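PDB 2C0H: mannan endo-1,4-beta-mannosidase from Mytilus edulis, which hydrolyses, at random, the beta-1,4-mannosidic linkages of mannans, galactomannans and glucomannans, leaving mannobiose and mannotriose uncut. Local coordinates for residues E48-D53 / V328-Q333; S52-H57 / R335-L340; S119-L124 / G193-A198; G80-I85 / N125-D130; T88-M93 / A146-N151. The protein carries 3 engineered substitutions. All blocks are in the same frame, centred on the assembly; numbering follows the deposited sequence.

In the fold
All five contacts lie on the periphery of a TIM barrel, their centres 18 to 21 Å from that of the chain. Contacts 1 and 2, with centres about 8 Å apart, join helix 40-56 to helix 330-339 and so bring together early and late parts of the chain. Contacts 3, 4 and 5 all fall within the span they enclose. Contacts 3 and 4, their centres about 12 Å apart, touch through Tyr196 and share helix 121-129. Contact 5, between helices 89-102 and 131-149, meets contact 4 through Ile85 and Ile90. Contact 2 lies across the chain's centre from contacts 3 and 4, centre to centre about 37 and 39 Å, so the set samples opposite sides of the barrel's helical layer.

Contact 1 (E48-D53 / V328-Q333); sequences ESTLSD and VSWNNQ
Asp53 and Trp330 bridge two helical segments whose backbones stay well apart: the nearest CA atoms, those of Asp53 and Asn331, are separated by 9.9 Å. Trp330 begins helix 330-339 just after the N-cap Ser329, whose OG accepts from Asn332 N at 3.1 Å. Trp330 CB points toward helix 40-56, and a chi1 of -177° puts the indole CG opposite the backbone N, bringing NE1 to the other helix. NE1 donates to Asp53 OD2 at 3.1 Å in a nearly straight bond, 167° at the hydrogen. The carboxylate oxygen lies at the ring edge, close to the indole plane, and is met on its anti side; the two flat groups are turned 37° apart. Beside this bond Thr50 CG2 rests 4.0 Å from Trp330 CZ2, while Thr50 OG1 is bonded to Thr46 O. Arg325 adds a cation-pi contact to the indole. A leucine in place of Trp330 would probably leave Asp53 OD2 without its N-H donor and Arg325 without its aromatic partner. Helix 40-56 follows strand 17-25 and helix 330-339 strand 319-322; those strands pair in parallel, so the contact lies on the closing seam of the TIM barrel.

Contact 2 (S52-H57 / R335-L340); sequences SDMQSH and RGMQHL. Unlike the reference sequence in segment 52-57: Met54 (reference Ile). Unlike the reference sequence in segment 335-340: Met337 (reference Ile).
At the C-terminal ends of two outer helices of the TIM barrel, 40-56 and 330-339, His57 packs against Gln338, their CA atoms only 4.8 Å apart. His57 is the first residue to leave the helical conformation, and its carbonyl O points at the other helix, where Gln338 CA makes a CA-H...O contact with it at 3.2 Å. The imidazole CD2 lies 3.6 Å from Gln338 OE1, ring and amide planes being 41° apart. That ring is held in turn by its own helix: ND1 donates to Asp53 O at 2.8 Å, with the acceptor close to the ring plane. Asp53 O also accepts from Ser56 OG and from His57 N, three donors on one carbonyl. A water donates to both Ser56 O, at 2.9 Å, and Gln338 OE1, at 2.7 Å, and Lys341 bonds to Ser56 O as well. On the buried side Met54 CG meets Met337 SD at 4.2 Å; both methionines replace an isoleucine of the reference sequence. Between the segments the polar joining therefore rests on a water bridge and a C-H donor, while the ordinary hydrogen bonds here are spent on closing the end of helix 40-56.

Contact 3 (S119-L124 / G193-A198); sequences STHYRL and GHLYSA
His121 reaches across to Tyr196 from the first turn of helix 121-129, and its imidazole takes part in each close pair of the contact. The backbones are far apart, with His121 CA 11.4 Å from Leu195 CA. The CB of His121 points toward the 193-198 segment, and CG stands anti to the backbone N (chi1 -174°), which carries the imidazole out to the loop. On one flank of the ring ND1 is bonded to Glu69 OE1. Further out, CE1 and CD2 lie 3.7 and 3.9 Å from Tyr196 OH, almost evenly to either side of the closest atom, NE2. NE2 and Tyr196 OH form a hydrogen bond of 2.9 Å in which either could be the donor; each atom lies near the plane of the other's ring, so the two aromatics meet edge to edge from opposite directions. The bond is somewhat bent, at 143°. Leu195 CD1 approaches the same NE2 to 3.8 Å, and Leu195 CB sits 3.6 Å above the centre of the Tyr196 ring. Tyr196 OH is also bonded to Asn125 ND2, so helix 121-129 grips the phenol twice. A leucine at His121 would probably leave Glu69 OE1 and Tyr196 OH each without the imidazole partner, the phenol keeping its bond to Asn125. The contact ties the long loop after TIM-barrel strand 155-162 to helix 121-129; Tyr196 packs on Met128 and Val129 of that helix and on Ile201 of helix 198-215.

Contact 4 (G80-I85 / N125-D130); sequences GYVTGI and NGLMVD
Gly80 and Gly126 mark the nearest approach of the two backbones, with 6.2 Å between their CA atoms, where the 80-85 segment passes beside the last turns of helix 121-129. The segment comes from a small, weakly bonded antiparallel pair of strands, 75-76 and 82-84, inserted between strand 61-68 of the TIM barrel and helix 89-102. Gly80 adopts positive phi (94°), a conformation in which any CB would collide with the carbonyl O of the residue before. Leu127 supplies the apolar part: its CD2 lies 4.3 Å from both Gly80 O and Val82 CG2, one methyl in loose contact with both. The same leucine also packs on Phe204 of helix 198-215, and Val82 N is tied to Ser136 OG of helix 131-149. At the other edge Asp130, just past helix 121-129, is the N-cap of that next helix; its OD1 accepts from Lys133 N and pairs with Arg132 in a salt bridge. Tyr81 touches Arg132, Lys133 and Ser136. Its CB starts away from the 125-130 segment, but the phenol returns until Tyr81 OH is 4.3 Å from Asp130 OD2.

Contact 5 (T88-M93 / A146-N151); sequences TLISDM and ANALKN
Met93 and Leu149 make the tight, buried half of this helix-helix contact, in which side chains alone touch. The thioether chain of Met93 is bent at its last torsion (chi3 81°), which folds CE back to 3.7 Å from Leu149 CD1; Met93 CB and SD both lie 4.0 Å from that same methyl. One leucine methyl thus meets CB, SD and CE of the methionine, the two side chains crossing at about a right angle. The other branch turns to Ile90, with Leu149 CD2 4.1 Å from Ile90 CG2. Leu149 accordingly straddles two residues one helical turn apart.

Toward solvent the packing thins to small groups. Ile90 CG2 meets Ala148 CB at 3.8 Å, and Ile90 CD1 follows at 4.0 Å, both residues being only partly buried. Nothing polar joins the segments here, but Arg94, just past 88-93, bonds to Ala148 O. Past the contact, Lys150 NZ donates to Asn147 OD1 at 2.9 Å and to Val215 O of helix 198-215.

Met145 of helix 131-149 also touches Met93, Phe35 in a loop touches Met93, Ile85 after strand 82-84 packs on Ile90, and helix 198-215 reaches Ala146 and Asn147 through Val215. The contact thus joins the start of helix 89-102 to the end of helix 131-149, neighbours in the outer helical layer of the TIM barrel.

Contact 1 (E48-D53 / V328-Q333)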
# COMPACT_ATOMS: atom_id res chain seq x y z
N GLU A 48 5.03 19.07 4.78
CA GLU A 48 3.97 20.05 5.06
C GLU A 48 3.53 20.79 3.80
O GLU A 48 2.33 21.04 3.62
CB GLU A 48 4.41 21.06 6.14
CG GLU A 48 3.53 22.30 6.28
CD GLU A 48 2.10 22.01 6.71
OE1 GLU A 48 1.86 21.00 7.42
OE2 GLU A 48 1.20 22.81 6.34
N SER A 49 4.47 21.13 2.93
CA SER A 49 4.08 21.81 1.70
C SER A 49 3.26 20.88 0.80
O SER A 49 2.35 21.32 0.11
CB SER A 49 5.29 22.39 0.96
OG SER A 49 6.15 21.39 0.49
N THR A 50 3.59 19.58 0.81
CA THR A 50 2.84 18.59 0.02
C THR A 50 1.40 18.51 0.54
O THR A 50 0.46 18.46 -0.26
CB THR A 50 3.52 17.19 0.06
OG1 THR A 50 4.81 17.26 -0.57
CG2 THR A 50 2.70 16.16 -0.66
N LEU A 51 1.24 18.46 1.85
CA LEU A 51 -0.10 18.46 2.46
C LEU A 51 -0.91 19.70 2.10
O LEU A 51 -2.10 19.60 1.82
CB LEU A 51 -0.01 18.35 3.98
CG LEU A 51 0.55 17.06 4.58
CD1 LEU A 51 0.75 17.28 6.07
CD2 LEU A 51 -0.37 15.88 4.31
N SER A 52 -0.27 20.87 2.13
CA SER A 52 -0.93 22.13 1.80
C SER A 52 -1.43 22.12 0.36
O SER A 52 -2.59 22.47 0.09
CB SER A 52 0.01 23.32 2.02
OG SER A 52 -0.64 24.54 1.69
N ASP A 53 -0.53 21.75 -0.56
CA ASP A 53 -0.85 21.62 -2.00
C ASP A 53 -2.05 20.71 -2.21
O ASP A 53 -2.98 21.03 -2.95
CB ASP A 53 0.33 21.03 -2.79
CG ASP A 53 1.50 22.00 -2.98
OD1 ASP A 53 1.40 23.18 -2.58
OD2 ASP A 53 2.53 21.55 -3.54
N VAL A 328 8.01 12.48 -12.09
CA VAL A 328 7.20 13.08 -13.17
C VAL A 328 6.63 14.49 -12.83
O VAL A 328 7.28 15.26 -12.12
CB VAL A 328 6.12 12.07 -13.72
CG1 VAL A 328 6.79 10.81 -14.25
CG2 VAL A 328 5.07 11.68 -12.68
N SER A 329 5.48 14.86 -13.38
CA SER A 329 4.89 16.17 -13.15
C SER A 329 3.94 16.18 -11.96
O SER A 329 2.91 15.50 -11.99
CB SER A 329 4.12 16.63 -14.39
OG SER A 329 3.32 17.76 -14.12
N TRP A 330 4.26 16.99 -10.96
CA TRP A 330 3.37 17.19 -9.80
C TRP A 330 2.11 17.97 -10.21
O TRP A 330 1.01 17.66 -9.75
CB TRP A 330 4.14 17.88 -8.66
CG TRP A 330 3.43 18.12 -7.35
CD1 TRP A 330 3.39 19.29 -6.67
CD2 TRP A 330 2.71 17.16 -6.53
NE1 TRP A 330 2.68 19.15 -5.49
CE2 TRP A 330 2.27 17.85 -5.38
CE3 TRP A 330 2.40 15.81 -6.66
CZ2 TRP A 330 1.51 17.23 -4.38
CZ3 TRP A 330 1.64 15.19 -5.65
CH2 TRP A 330 1.23 15.90 -4.53
N ASN A 331 2.25 18.98 -11.06
CA ASN A 331 1.06 19.69 -11.52
C ASN A 331 0.02 18.80 -12.22
O ASN A 331 -1.17 19.03 -12.03
CB ASN A 331 1.43 20.85 -12.45
CG ASN A 331 2.09 22.00 -11.72
OD1 ASN A 331 1.93 22.18 -10.51
ND2 ASN A 331 2.82 22.82 -12.48
N ASN A 332 0.46 17.81 -13.02
CA ASN A 332 -0.46 16.86 -13.69
C ASN A 332 -1.25 16.09 -12.64
O ASN A 332 -2.44 15.82 -12.80
CB ASN A 332 0.29 15.85 -14.55
CG ASN A 332 0.68 16.39 -15.92
OD1 ASN A 332 0.23 17.47 -16.34
ND2 ASN A 332 1.48 15.62 -16.64
N GLN A 333 -0.57 15.71 -11.57
CA GLN A 333 -1.20 14.94 -10.51
C GLN A 333 -2.24 15.75 -9.76
O GLN A 333 -3.37 15.26 -9.50
CB GLN A 333 -0.14 14.40 -9.55
CG GLN A 333 0.84 13.39 -10.18
CD GLN A 333 2.00 13.07 -9.27
OE1 GLN A 333 1.82 12.44 -8.22
NE2 GLN A 333 3.20 13.49 -9.65

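Contact 2 (S52-H57 / R335-L340)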
# COMPACT_ATOMS: atom_id res chain seq x y z
N SER A 52 -0.27 20.87 2.13
CA SER A 52 -0.93 22.13 1.80
C SER A 52 -1.43 22.12 0.36
O SER A 52 -2.59 22.47 0.09
CB SER A 52 0.01 23.32 2.02
OG SER A 52 -0.64 24.54 1.69
N ASP A 53 -0.53 21.75 -0.56
CA ASP A 53 -0.85 21.62 -2.00
C ASP A 53 -2.05 20.71 -2.21
O ASP A 53 -2.98 21.03 -2.95
CB ASP A 53 0.33 21.03 -2.79
CG ASP A 53 1.50 22.00 -2.98
OD1 ASP A 53 1.40 23.18 -2.58
OD2 ASP A 53 2.53 21.55 -3.54
N MET A 54 -2.02 19.55 -1.56
CA MET A 54 -3.07 18.57 -1.75
C MET A 54 -4.41 19.02 -1.22
O MET A 54 -5.41 18.88 -1.91
CB MET A 54 -2.67 17.23 -1.15
CG MET A 54 -1.61 16.55 -1.98
SD MET A 54 -1.14 14.98 -1.29
CE MET A 54 -2.76 14.21 -1.12
N GLN A 55 -4.44 19.59 -0.02
CA GLN A 55 -5.69 20.10 0.55
C GLN A 55 -6.33 21.12 -0.38
O GLN A 55 -7.53 21.06 -0.63
CB GLN A 55 -5.51 20.72 1.94
CG GLN A 55 -6.84 21.22 2.51
CD GLN A 55 -6.78 21.70 3.94
OE1 GLN A 55 -5.79 22.29 4.38
NE2 GLN A 55 -7.86 21.49 4.67
N SER A 56 -5.53 22.04 -0.89
CA SER A 56 -6.08 23.06 -1.77
C SER A 56 -6.60 22.50 -3.11
O SER A 56 -7.46 23.13 -3.74
CB SER A 56 -5.08 24.19 -1.97
OG SER A 56 -3.96 23.77 -2.71
N HIS A 57 -6.10 21.34 -3.56
CA HIS A 57 -6.57 20.69 -4.81
C HIS A 57 -7.52 19.51 -4.60
O HIS A 57 -7.78 18.74 -5.51
CB HIS A 57 -5.38 20.24 -5.64
CG HIS A 57 -4.61 21.38 -6.22
ND1 HIS A 57 -3.69 22.10 -5.49
CD2 HIS A 57 -4.64 21.94 -7.45
CE1 HIS A 57 -3.19 23.06 -6.25
NE2 HIS A 57 -3.75 22.98 -7.44
N ARG A 335 -3.81 18.41 -10.91
CA ARG A 335 -4.93 18.68 -11.82
C ARG A 335 -5.90 17.48 -11.85
O ARG A 335 -7.11 17.65 -11.91
CB ARG A 335 -4.40 18.99 -13.23
CG ARG A 335 -5.31 19.85 -14.10
CD ARG A 335 -4.68 20.03 -15.48
NE ARG A 335 -4.68 18.76 -16.20
CZ ARG A 335 -3.61 18.05 -16.53
NH1 ARG A 335 -2.38 18.51 -16.34
NH2 ARG A 335 -3.77 16.88 -17.15
N GLY A 336 -5.37 16.27 -11.78
CA GLY A 336 -6.20 15.07 -11.71
C GLY A 336 -7.03 15.04 -10.45
O GLY A 336 -8.24 14.81 -10.51
N MET A 337 -6.39 15.26 -9.29
CA MET A 337 -7.09 15.29 -7.99
C MET A 337 -8.21 16.32 -7.99
O MET A 337 -9.30 16.08 -7.50
CB MET A 337 -6.15 15.68 -6.85
CG MET A 337 -5.22 14.65 -6.40
SD MET A 337 -4.14 15.40 -5.16
CE MET A 337 -2.61 14.70 -5.78
N GLN A 338 -7.90 17.50 -8.51
CA GLN A 338 -8.82 18.62 -8.53
C GLN A 338 -10.12 18.30 -9.27
O GLN A 338 -11.19 18.86 -8.94
CB GLN A 338 -8.09 19.79 -9.19
CG GLN A 338 -8.76 21.12 -9.07
CD GLN A 338 -7.91 22.18 -9.74
OE1 GLN A 338 -7.60 23.21 -9.14
NE2 GLN A 338 -7.49 21.90 -10.97
N HIS A 339 -10.03 17.40 -10.26
CA HIS A 339 -11.20 16.99 -11.05
C HIS A 339 -12.26 16.34 -10.18
O HIS A 339 -13.45 16.48 -10.44
CB HIS A 339 -10.81 16.03 -12.19
CG HIS A 339 -11.94 15.72 -13.12
ND1 HIS A 339 -12.53 16.69 -13.90
CD2 HIS A 339 -12.62 14.58 -13.36
CE1 HIS A 339 -13.52 16.15 -14.59
NE2 HIS A 339 -13.59 14.87 -14.29
N LEU A 340 -11.85 15.66 -9.12
CA LEU A 340 -12.82 15.02 -8.23
C LEU A 340 -13.24 15.84 -7.01
O LEU A 340 -14.11 15.40 -6.25
CB LEU A 340 -12.25 13.68 -7.73
CG LEU A 340 -11.88 12.63 -8.78
CD1 LEU A 340 -11.47 11.34 -8.06
CD2 LEU A 340 -13.00 12.36 -9.76
O HOH W 1 -8.35 23.37 -6.54

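Contact 3 (S119-L124 / G193-A198)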
# COMPACT_ATOMS: atom_id res chain seq x y z
N SER A 119 21.71 -2.84 -0.66
CA SER A 119 22.75 -3.37 0.23
C SER A 119 22.31 -3.83 1.61
O SER A 119 23.03 -4.59 2.26
CB SER A 119 23.90 -2.36 0.39
OG SER A 119 23.47 -1.19 1.06
N THR A 120 21.14 -3.38 2.07
CA THR A 120 20.63 -3.89 3.35
C THR A 120 19.52 -4.92 3.15
O THR A 120 18.79 -5.23 4.09
CB THR A 120 20.16 -2.76 4.30
OG1 THR A 120 18.94 -2.17 3.81
CG2 THR A 120 21.22 -1.69 4.43
N HIS A 121 19.40 -5.48 1.94
CA HIS A 121 18.33 -6.45 1.66
C HIS A 121 18.35 -7.63 2.60
O HIS A 121 17.29 -8.19 2.90
CB HIS A 121 18.33 -6.98 0.23
CG HIS A 121 17.15 -7.85 -0.06
ND1 HIS A 121 15.87 -7.35 -0.17
CD2 HIS A 121 17.03 -9.20 -0.18
CE1 HIS A 121 15.02 -8.34 -0.37
NE2 HIS A 121 15.70 -9.47 -0.38
N TYR A 122 19.53 -8.05 3.04
CA TYR A 122 19.62 -9.16 3.98
C TYR A 122 18.74 -8.97 5.22
O TYR A 122 18.28 -9.98 5.80
CB TYR A 122 21.07 -9.39 4.41
CG TYR A 122 21.69 -8.28 5.24
CD1 TYR A 122 21.68 -8.32 6.64
CD2 TYR A 122 22.32 -7.20 4.63
CE1 TYR A 122 22.24 -7.30 7.39
CE2 TYR A 122 22.89 -6.17 5.39
CZ TYR A 122 22.85 -6.23 6.78
OH TYR A 122 23.41 -5.23 7.53
N ARG A 123 18.52 -7.73 5.65
CA ARG A 123 17.68 -7.46 6.84
C ARG A 123 16.24 -7.89 6.55
O ARG A 123 15.63 -8.65 7.32
CB ARG A 123 17.75 -5.99 7.28
CG ARG A 123 19.11 -5.58 7.86
CD ARG A 123 19.22 -4.07 8.13
NE ARG A 123 20.60 -3.73 8.47
CZ ARG A 123 21.12 -2.51 8.53
NH1 ARG A 123 20.40 -1.43 8.26
NH2 ARG A 123 22.40 -2.37 8.85
N LEU A 124 15.68 -7.42 5.44
CA LEU A 124 14.34 -7.84 5.04
C LEU A 124 14.28 -9.34 4.72
O LEU A 124 13.32 -10.02 5.06
CB LEU A 124 13.86 -6.99 3.85
CG LEU A 124 12.53 -7.35 3.21
CD1 LEU A 124 11.37 -7.32 4.18
CD2 LEU A 124 12.26 -6.39 2.06
N GLY A 193 14.95 -10.39 -8.51
CA GLY A 193 15.53 -11.70 -8.17
C GLY A 193 14.45 -12.76 -8.00
O GLY A 193 13.35 -12.44 -7.57
N HIS A 194 14.75 -14.00 -8.35
CA HIS A 194 13.81 -15.11 -8.16
C HIS A 194 14.06 -15.67 -6.75
O HIS A 194 14.65 -16.75 -6.60
CB HIS A 194 14.01 -16.20 -9.22
CG HIS A 194 13.64 -15.77 -10.61
ND1 HIS A 194 13.54 -16.65 -11.67
CD2 HIS A 194 13.30 -14.55 -11.11
CE1 HIS A 194 13.19 -15.98 -12.76
NE2 HIS A 194 13.04 -14.71 -12.45
N LEU A 195 13.59 -14.95 -5.73
CA LEU A 195 14.00 -15.18 -4.34
C LEU A 195 13.02 -15.99 -3.51
O LEU A 195 13.43 -16.87 -2.76
CB LEU A 195 14.27 -13.87 -3.62
CG LEU A 195 15.22 -12.89 -4.31
CD1 LEU A 195 15.44 -11.67 -3.42
CD2 LEU A 195 16.51 -13.56 -4.66
N TYR A 196 11.73 -15.66 -3.61
CA TYR A 196 10.72 -16.15 -2.68
C TYR A 196 9.59 -16.87 -3.39
O TYR A 196 9.15 -16.47 -4.46
CB TYR A 196 10.15 -15.00 -1.83
CG TYR A 196 11.24 -14.15 -1.21
CD1 TYR A 196 12.20 -14.72 -0.38
CD2 TYR A 196 11.34 -12.80 -1.47
CE1 TYR A 196 13.22 -13.97 0.18
CE2 TYR A 196 12.36 -12.04 -0.93
CZ TYR A 196 13.30 -12.63 -0.10
OH TYR A 196 14.31 -11.87 0.44
N SER A 197 9.11 -17.96 -2.79
CA SER A 197 7.95 -18.64 -3.33
C SER A 197 6.68 -17.85 -3.04
O SER A 197 6.65 -17.01 -2.15
CB SER A 197 7.82 -20.04 -2.73
OG SER A 197 7.60 -19.97 -1.34
N ALA A 198 5.62 -18.14 -3.79
CA ALA A 198 4.31 -17.55 -3.51
C ALA A 198 3.88 -17.81 -2.08
O ALA A 198 3.34 -16.92 -1.42
CB ALA A 198 3.27 -18.07 -4.48

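Contact 4 (G80-I85 / N125-D130)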
# COMPACT_ATOMS: atom_id res chain seq x y z
N GLY A 80 20.11 -10.45 12.61
CA GLY A 80 18.94 -10.11 11.81
C GLY A 80 17.62 -10.14 12.57
O GLY A 80 16.57 -10.00 11.97
N TYR A 81 17.65 -10.35 13.88
CA TYR A 81 16.44 -10.20 14.68
C TYR A 81 16.17 -8.72 15.00
O TYR A 81 17.10 -7.92 15.10
CB TYR A 81 16.57 -11.01 15.96
CG TYR A 81 16.48 -12.52 15.79
CD1 TYR A 81 15.32 -13.20 16.13
CD2 TYR A 81 17.55 -13.27 15.31
CE1 TYR A 81 15.22 -14.56 15.98
CE2 TYR A 81 17.45 -14.64 15.17
CZ TYR A 81 16.28 -15.28 15.52
OH TYR A 81 16.15 -16.64 15.38
N VAL A 82 14.91 -8.34 15.19
CA VAL A 82 14.55 -6.96 15.51
C VAL A 82 14.48 -6.82 17.04
O VAL A 82 13.84 -7.65 17.70
CB VAL A 82 13.18 -6.59 14.85
CG1 VAL A 82 12.68 -5.26 15.35
CG2 VAL A 82 13.33 -6.61 13.33
N THR A 83 15.17 -5.82 17.57
CA THR A 83 15.23 -5.59 19.02
C THR A 83 14.31 -4.49 19.57
O THR A 83 13.99 -4.46 20.76
CB THR A 83 16.68 -5.29 19.46
OG1 THR A 83 17.14 -4.12 18.77
CG2 THR A 83 17.59 -6.46 19.14
N GLY A 84 13.88 -3.58 18.71
CA GLY A 84 13.03 -2.49 19.14
C GLY A 84 13.00 -1.41 18.09
O GLY A 84 13.34 -1.66 16.94
N ILE A 85 12.57 -0.23 18.52
CA ILE A 85 12.52 0.95 17.69
C ILE A 85 13.16 2.12 18.43
O ILE A 85 13.18 2.17 19.68
CB ILE A 85 11.07 1.29 17.27
CG1 ILE A 85 10.16 1.50 18.49
CG2 ILE A 85 10.53 0.19 16.35
CD1 ILE A 85 8.72 1.81 18.14
N ASN A 125 15.30 -9.86 4.04
CA ASN A 125 15.38 -11.27 3.68
C ASN A 125 15.16 -12.20 4.87
O ASN A 125 14.43 -13.18 4.77
CB ASN A 125 16.71 -11.60 3.02
CG ASN A 125 16.82 -13.05 2.65
OD1 ASN A 125 17.50 -13.83 3.32
ND2 ASN A 125 16.12 -13.45 1.61
N GLY A 126 15.83 -11.89 5.97
CA GLY A 126 15.67 -12.68 7.18
C GLY A 126 14.24 -12.76 7.66
O GLY A 126 13.78 -13.82 8.10
N LEU A 127 13.54 -11.64 7.61
CA LEU A 127 12.13 -11.58 8.05
C LEU A 127 11.23 -12.38 7.09
O LEU A 127 10.21 -12.94 7.48
CB LEU A 127 11.66 -10.12 8.14
CG LEU A 127 12.46 -9.13 9.00
CD1 LEU A 127 11.80 -7.75 9.03
CD2 LEU A 127 12.63 -9.65 10.41
N MET A 128 11.60 -12.44 5.82
CA MET A 128 10.84 -13.20 4.83
C MET A 128 11.01 -14.72 4.94
O MET A 128 10.06 -15.47 4.76
CB MET A 128 11.22 -12.70 3.42
CG MET A 128 10.50 -13.38 2.28
SD MET A 128 8.74 -13.04 2.21
CE MET A 128 8.78 -11.35 1.62
N VAL A 129 12.22 -15.19 5.23
CA VAL A 129 12.48 -16.63 5.17
C VAL A 129 12.57 -17.33 6.52
O VAL A 129 12.50 -18.56 6.55
CB VAL A 129 13.74 -16.96 4.34
CG1 VAL A 129 13.63 -16.35 2.94
CG2 VAL A 129 15.02 -16.51 5.04
N ASP A 130 12.73 -16.57 7.61
CA ASP A 130 12.87 -17.11 8.99
C ASP A 130 11.70 -16.63 9.86
O ASP A 130 11.62 -15.44 10.26
CB ASP A 130 14.21 -16.68 9.59
CG ASP A 130 14.50 -17.34 10.94
OD1 ASP A 130 13.56 -17.52 11.75
OD2 ASP A 130 15.68 -17.67 11.19

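Contact 5 (T88-M93 / A146-N151)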
# COMPACT_ATOMS: atom_id res chain seq x y z
N THR A 88 12.51 8.23 18.92
CA THR A 88 11.74 9.27 18.24
C THR A 88 10.94 8.76 17.04
O THR A 88 10.31 9.57 16.35
CB THR A 88 12.63 10.47 17.82
OG1 THR A 88 13.69 9.99 16.99
CG2 THR A 88 13.21 11.16 19.04
N LEU A 89 10.91 7.45 16.79
CA LEU A 89 10.11 6.95 15.65
C LEU A 89 8.63 7.28 15.82
O LEU A 89 8.00 7.86 14.94
CB LEU A 89 10.29 5.43 15.44
CG LEU A 89 9.46 4.79 14.32
CD1 LEU A 89 9.70 5.51 12.97
CD2 LEU A 89 9.72 3.29 14.17
N ILE A 90 8.04 6.88 16.95
CA ILE A 90 6.62 7.11 17.16
C ILE A 90 6.30 8.61 17.23
O ILE A 90 5.32 9.05 16.63
CB ILE A 90 6.11 6.33 18.39
CG1 ILE A 90 6.19 4.83 18.08
CG2 ILE A 90 4.66 6.73 18.76
CD1 ILE A 90 5.99 3.91 19.26
N SER A 91 7.11 9.40 17.93
CA SER A 91 6.85 10.84 18.06
C SER A 91 7.00 11.57 16.72
O SER A 91 6.24 12.49 16.45
CB SER A 91 7.70 11.48 19.18
OG SER A 91 9.08 11.24 19.01
N ASP A 92 7.94 11.13 15.88
CA ASP A 92 8.05 11.64 14.49
C ASP A 92 6.80 11.30 13.67
O ASP A 92 6.25 12.15 12.96
CB ASP A 92 9.26 11.05 13.76
CG ASP A 92 10.57 11.80 14.02
OD1 ASP A 92 10.64 12.74 14.84
OD2 ASP A 92 11.55 11.40 13.37
N MET A 93 6.34 10.06 13.74
CA MET A 93 5.14 9.65 13.01
C MET A 93 3.91 10.45 13.52
O MET A 93 3.07 10.87 12.73
CB MET A 93 4.91 8.13 13.11
CG MET A 93 5.97 7.29 12.36
SD MET A 93 5.88 5.50 12.67
CE MET A 93 4.56 5.06 11.53
N ALA A 146 1.69 0.18 15.93
CA ALA A 146 0.27 0.17 15.59
C ALA A 146 -0.58 0.51 16.81
O ALA A 146 -1.58 1.21 16.70
CB ALA A 146 -0.14 -1.15 15.01
N ASN A 147 -0.17 0.04 17.98
CA ASN A 147 -0.92 0.34 19.19
C ASN A 147 -0.83 1.82 19.59
O ASN A 147 -1.82 2.44 19.99
CB ASN A 147 -0.42 -0.55 20.33
CG ASN A 147 -1.37 -0.59 21.50
OD1 ASN A 147 -2.55 -0.93 21.34
ND2 ASN A 147 -0.88 -0.25 22.67
N ALA A 148 0.35 2.40 19.45
CA ALA A 148 0.59 3.78 19.86
C ALA A 148 -0.16 4.79 18.98
O ALA A 148 -0.57 5.84 19.47
CB ALA A 148 2.08 4.08 19.82
N LEU A 149 -0.30 4.48 17.70
CA LEU A 149 -0.87 5.43 16.72
C LEU A 149 -2.35 5.23 16.37
O LEU A 149 -2.93 6.03 15.63
CB LEU A 149 -0.05 5.37 15.44
CG LEU A 149 1.41 5.76 15.64
CD1 LEU A 149 2.21 5.50 14.38
CD2 LEU A 149 1.56 7.21 16.06
N LYS A 150 -2.98 4.21 16.92
CA LYS A 150 -4.34 3.85 16.51
C LYS A 150 -5.43 4.89 16.79
O LYS A 150 -6.47 4.86 16.15
CB LYS A 150 -4.75 2.52 17.13
CG LYS A 150 -4.86 2.52 18.61
CD LYS A 150 -5.14 1.13 19.09
CE LYS A 150 -5.14 1.07 20.58
NZ LYS A 150 -5.42 -0.31 21.06
N ASN A 151 -5.21 5.81 17.72
CA ASN A 151 -6.22 6.84 18.02
C ASN A 151 -5.97 8.15 17.29
O ASN A 151 -6.68 9.14 17.50
CB ASN A 151 -6.33 7.06 19.53
CG ASN A 151 -6.80 5.82 20.28
OD1 ASN A 151 -7.72 5.12 19.85
ND2 ASN A 151 -6.17 5.54 21.42